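Local coordinates for protein thioredoxin (H-type,TRX-H) (Edwardsiella tarda, PDB 5ZF2) that is a thioredoxin-like effector that inhibits ASK1-MAPK signalling in the host to promote pathogenesis, and probably retains the dithiol chemistry of its family, at residues A[31-42]-A[90-101]. Residues are numbered along the deposited sequence; the frame is centred on the assembly and turned at random.
Sequences VCKRQERELTPL and GETSPSALSDFL. With SO4 (sulfate ion), chain B.
Leu42 and Leu39 of helix 31-42 meet Leu97 and Leu101 of helix 94-101, joining two helices on the same side of the thioredoxin-fold sheet: the one that carries Cys32 of the putative CxxC motif, and the C-terminal one. The axes of these segments cross at -56° and come within 9.9 Å of each other. Leu42 lays its CD1 over the backbone of the second helix, 3.6 Å from Ser98 N, and on Leu97 CB. Leu39 arrives at about a right angle to Leu97, its CD2 4.1 Å from Leu97 CB, and also touches Leu101 CD1.

One turn before Leu39, Gln35 sends its amide across to the loop, where NE2 donates to Glu91 O at 3.0 Å with an N-H...O angle of 160°. The acceptor lies in the amide plane of Gln35, whereas the donor is tilted 29° from the carbonyl plane of Glu91. With CG beside its own backbone N and the chain extended beyond it, the Gln35 amide reaches this carbonyl and makes a weak bond to the water that accepts from Glu91 N. Glu38, the neighbour of Leu39, brings its OE1 to 2.6 Å from Thr92 O. Thr92 CG2 packs on Val31 CG1 and Gln35 CG.

Farther out, strand 75-80 backs the pair through Leu76, which touches both Gln35 and Leu97. Ser93 is the N-cap of helix 94-101: its OG accepts from Ala96 N, and its own N donates to the anti lone pair of Glu91 OE1. At this helix start a sulfate, probably from the crystallisation liquor, takes a hydrogen bond from Ser95 N to O1 at 2.8 Å.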
loop_
_atom_site.group_PDB
_atom_site.type_symbol
_atom_site.label_atom_id
_atom_site.label_comp_id
_atom_site.label_asym_id
_atom_site.label_seq_id
_atom_site.Cartn_x
_atom_site.Cartn_y
_atom_site.Cartn_z
ATOM N N VAL A 31 -10.171 9.163 -6.390
ATOM C CA VAL A 31 -10.238 7.914 -5.683
ATOM C C VAL A 31 -9.072 7.764 -4.727
ATOM O O VAL A 31 -9.277 7.443 -3.591
ATOM C CB VAL A 31 -10.418 6.696 -6.615
ATOM C CG1 VAL A 31 -10.323 5.401 -5.825
ATOM C CG2 VAL A 31 -11.767 6.759 -7.305
ATOM N N CYS A 32 -7.872 8.083 -5.188
ATOM C CA CYS A 32 -6.690 7.988 -4.354
ATOM C C CYS A 32 -6.797 8.831 -3.122
ATOM O O CYS A 32 -6.450 8.407 -2.075
ATOM C CB CYS A 32 -5.430 8.341 -5.088
ATOM S SG CYS A 32 -4.950 7.188 -6.343
ATOM N N LYS A 33 -7.264 10.050 -3.309
ATOM C CA LYS A 33 -7.512 10.977 -2.223
ATOM C C LYS A 33 -8.435 10.374 -1.194
ATOM O O LYS A 33 -8.084 10.228 -0.076
ATOM C CB LYS A 33 -8.105 12.257 -2.797
ATOM C CG LYS A 33 -7.694 13.509 -2.098
ATOM C CD LYS A 33 -6.288 13.422 -1.603
ATOM C CE LYS A 33 -6.249 13.399 -0.107
ATOM N NZ LYS A 33 -5.011 14.079 0.354
ATOM N N ARG A 34 -9.596 9.979 -1.636
ATOM C CA ARG A 34 -10.560 9.235 -0.879
ATOM C C ARG A 34 -10.039 8.002 -0.120
ATOM O O ARG A 34 -10.273 7.858 1.030
ATOM C CB ARG A 34 -11.634 8.803 -1.832
ATOM C CG ARG A 34 -13.011 8.651 -1.255
ATOM C CD ARG A 34 -14.111 9.203 -2.194
ATOM N NE ARG A 34 -14.003 8.889 -3.633
ATOM C CZ ARG A 34 -14.225 9.759 -4.622
ATOM N NH1 ARG A 34 -14.516 11.031 -4.379
ATOM N NH2 ARG A 34 -14.121 9.377 -5.873
ATOM N N GLN A 35 -9.318 7.134 -0.788
ATOM C CA GLN A 35 -8.594 6.075 -0.123
ATOM C C GLN A 35 -7.709 6.575 1.008
ATOM O O GLN A 35 -7.819 6.106 2.101
ATOM C CB GLN A 35 -7.766 5.260 -1.114
ATOM C CG GLN A 35 -8.545 4.233 -1.895
ATOM C CD GLN A 35 -7.676 3.427 -2.807
ATOM O OE1 GLN A 35 -6.654 3.877 -3.263
ATOM N NE2 GLN A 35 -8.092 2.240 -3.084
ATOM N N GLU A 36 -6.840 7.530 0.706
ATOM C CA GLU A 36 -5.865 8.020 1.664
ATOM C C GLU A 36 -6.528 8.479 2.945
ATOM O O GLU A 36 -6.156 8.092 3.986
ATOM C CB GLU A 36 -4.953 9.100 1.080
ATOM C CG GLU A 36 -4.114 9.846 2.111
ATOM C CD GLU A 36 -3.167 10.861 1.503
ATOM O OE1 GLU A 36 -1.940 10.655 1.539
ATOM O OE2 GLU A 36 -3.639 11.875 0.970
ATOM N N ARG A 37 -7.567 9.261 2.830
ATOM C CA ARG A 37 -8.448 9.591 3.929
ATOM C C ARG A 37 -8.823 8.482 4.870
ATOM O O ARG A 37 -8.814 8.615 6.033
ATOM C CB ARG A 37 -9.762 10.120 3.386
ATOM C CG ARG A 37 -9.812 11.571 3.308
ATOM C CD ARG A 37 -8.770 12.124 2.409
ATOM N NE ARG A 37 -9.367 13.123 1.560
ATOM C CZ ARG A 37 -9.073 14.391 1.672
ATOM N NH1 ARG A 37 -8.199 14.752 2.597
ATOM N NH2 ARG A 37 -9.641 15.283 0.889
ATOM N N GLU A 38 -9.260 7.406 4.307
ATOM C CA GLU A 38 -9.804 6.300 5.081
ATOM C C GLU A 38 -8.727 5.362 5.583
ATOM O O GLU A 38 -8.892 4.757 6.647
ATOM C CB GLU A 38 -10.821 5.536 4.225
ATOM C CG GLU A 38 -11.963 6.480 3.796
ATOM C CD GLU A 38 -12.885 5.866 2.760
ATOM O OE1 GLU A 38 -12.488 4.843 2.174
ATOM O OE2 GLU A 38 -13.966 6.445 2.523
ATOM N N LEU A 39 -7.632 5.241 4.833
ATOM C CA LEU A 39 -6.507 4.410 5.229
ATOM C C LEU A 39 -5.685 5.042 6.357
ATOM O O LEU A 39 -5.161 4.323 7.219
ATOM C CB LEU A 39 -5.626 4.145 4.010
ATOM C CG LEU A 39 -6.172 3.119 3.015
ATOM C CD1 LEU A 39 -5.297 3.106 1.793
ATOM C CD2 LEU A 39 -6.258 1.740 3.656
ATOM N N THR A 40 -5.527 6.366 6.355
ATOM C CA THR A 40 -4.665 6.990 7.367
ATOM C C THR A 40 -5.035 6.605 8.794
ATOM O O THR A 40 -4.147 6.130 9.518
ATOM C CB THR A 40 -4.630 8.510 7.166
ATOM O OG1 THR A 40 -4.064 8.782 5.874
ATOM C CG2 THR A 40 -3.802 9.202 8.253
ATOM N N PRO A 41 -6.290 6.694 9.243
ATOM C CA PRO A 41 -6.589 6.212 10.599
ATOM C C PRO A 41 -6.409 4.713 10.752
ATOM O O PRO A 41 -6.036 4.248 11.834
ATOM C CB PRO A 41 -8.049 6.630 10.815
ATOM C CG PRO A 41 -8.601 6.750 9.448
ATOM C CD PRO A 41 -7.497 7.245 8.591
ATOM N N LEU A 42 -6.655 3.935 9.706
ATOM C CA LEU A 42 -6.443 2.502 9.843
ATOM C C LEU A 42 -4.973 2.187 10.105
ATOM O O LEU A 42 -4.666 1.270 10.871
ATOM C CB LEU A 42 -6.947 1.773 8.594
ATOM C CG LEU A 42 -8.452 1.882 8.315
ATOM C CD1 LEU A 42 -8.837 1.226 6.986
ATOM C CD2 LEU A 42 -9.236 1.262 9.472
ATOM N N GLY A 90 -9.102 0.406 -6.489
ATOM C CA GLY A 90 -10.215 1.332 -6.476
ATOM C C GLY A 90 -11.151 1.237 -5.285
ATOM O O GLY A 90 -12.152 1.964 -5.250
ATOM N N GLU A 91 -10.850 0.400 -4.301
ATOM C CA GLU A 91 -11.741 0.197 -3.163
ATOM C C GLU A 91 -11.801 1.424 -2.267
ATOM O O GLU A 91 -10.758 1.910 -1.808
ATOM C CB GLU A 91 -11.261 -0.997 -2.333
ATOM C CG GLU A 91 -12.096 -1.247 -1.088
ATOM C CD GLU A 91 -13.532 -1.601 -1.453
ATOM O OE1 GLU A 91 -14.451 -0.780 -1.186
ATOM O OE2 GLU A 91 -13.725 -2.703 -2.021
ATOM N N THR A 92 -13.025 1.907 -1.965
ATOM C CA THR A 92 -13.163 3.038 -1.045
ATOM C C THR A 92 -14.124 2.784 0.113
ATOM O O THR A 92 -14.402 3.716 0.878
ATOM C CB THR A 92 -13.601 4.321 -1.773
ATOM O OG1 THR A 92 -14.875 4.115 -2.390
ATOM C CG2 THR A 92 -12.576 4.734 -2.836
ATOM N N SER A 93 -14.635 1.567 0.285
ATOM C CA SER A 93 -15.450 1.300 1.479
ATOM C C SER A 93 -14.551 1.226 2.709
ATOM O O SER A 93 -13.616 0.411 2.737
ATOM C CB SER A 93 -16.246 0.001 1.329
ATOM O OG SER A 93 -16.602 -0.505 2.609
ATOM N N PRO A 94 -14.789 2.047 3.742
ATOM C CA PRO A 94 -13.972 1.939 4.970
ATOM C C PRO A 94 -13.929 0.532 5.562
ATOM O O PRO A 94 -12.850 0.065 5.941
ATOM C CB PRO A 94 -14.640 2.938 5.928
ATOM C CG PRO A 94 -15.280 3.964 5.007
ATOM C CD PRO A 94 -15.762 3.159 3.808
ATOM N N SER A 95 -15.059 -0.180 5.619
ATOM C CA SER A 95 -15.028 -1.534 6.163
ATOM C C SER A 95 -14.269 -2.500 5.254
ATOM O O SER A 95 -13.607 -3.425 5.746
ATOM C CB SER A 95 -16.454 -2.033 6.410
ATOM O OG SER A 95 -17.166 -2.138 5.202
ATOM N N ALA A 96 -14.338 -2.312 3.936
ATOM C CA ALA A 96 -13.605 -3.202 3.040
ATOM C C ALA A 96 -12.104 -2.978 3.148
ATOM O O ALA A 96 -11.325 -3.938 3.136
ATOM C CB ALA A 96 -14.075 -3.011 1.588
ATOM N N LEU A 97 -11.679 -1.712 3.251
ATOM C CA LEU A 97 -10.261 -1.399 3.394
ATOM C C LEU A 97 -9.717 -1.924 4.716
ATOM O O LEU A 97 -8.605 -2.469 4.766
ATOM C CB LEU A 97 -10.046 0.117 3.300
ATOM C CG LEU A 97 -10.366 0.726 1.936
ATOM C CD1 LEU A 97 -10.210 2.224 2.013
ATOM C CD2 LEU A 97 -9.411 0.205 0.882
ATOM N N SER A 98 -10.470 -1.737 5.803
ATOM C CA SER A 98 -10.109 -2.350 7.080
ATOM C C SER A 98 -9.936 -3.861 6.933
ATOM O O SER A 98 -8.952 -4.442 7.402
ATOM C CB SER A 98 -11.179 -2.035 8.123
ATOM O OG SER A 98 -10.917 -2.717 9.319
ATOM N N ASP A 99 -10.886 -4.515 6.286
ATOM C CA ASP A 99 -10.788 -5.969 6.189
ATOM C C ASP A 99 -9.631 -6.391 5.290
ATOM O O ASP A 99 -8.990 -7.416 5.551
ATOM C CB ASP A 99 -12.109 -6.538 5.685
ATOM C CG ASP A 99 -12.158 -8.048 5.786
ATOM O OD1 ASP A 99 -12.073 -8.583 6.911
ATOM O OD2 ASP A 99 -12.246 -8.684 4.735
ATOM N N PHE A 100 -9.333 -5.593 4.259
ATOM C CA PHE A 100 -8.200 -5.856 3.370
ATOM C C PHE A 100 -6.886 -5.913 4.151
ATOM O O PHE A 100 -6.010 -6.736 3.860
ATOM C CB PHE A 100 -8.118 -4.769 2.295
ATOM C CG PHE A 100 -6.958 -4.941 1.334
ATOM C CD1 PHE A 100 -7.040 -5.844 0.286
ATOM C CD2 PHE A 100 -5.797 -4.197 1.491
ATOM C CE1 PHE A 100 -5.960 -6.016 -0.594
ATOM C CE2 PHE A 100 -4.727 -4.340 0.622
ATOM C CZ PHE A 100 -4.808 -5.239 -0.430
ATOM N N LEU A 101 -6.743 -5.047 5.145
ATOM C CA LEU A 101 -5.531 -5.009 5.957
ATOM C C LEU A 101 -5.497 -6.079 7.032
ATOM O O LEU A 101 -4.405 -6.470 7.456
ATOM C CB LEU A 101 -5.400 -3.646 6.632
ATOM C CG LEU A 101 -5.214 -2.481 5.643
ATOM C CD1 LEU A 101 -5.127 -1.174 6.450
ATOM C CD2 LEU A 101 -3.965 -2.700 4.803
HETATM S S SO4 B . -18.849 1.038 5.034
HETATM O O1 SO4 B . -17.542 1.210 5.655
HETATM O O2 SO4 B . -19.781 2.028 5.551
HETATM O O3 SO4 B . -18.742 1.239 3.571
HETATM O O4 SO4 B . -19.348 -0.307 5.324
HETATM O O HOH W 1 -7.892 -0.661 -3.839
#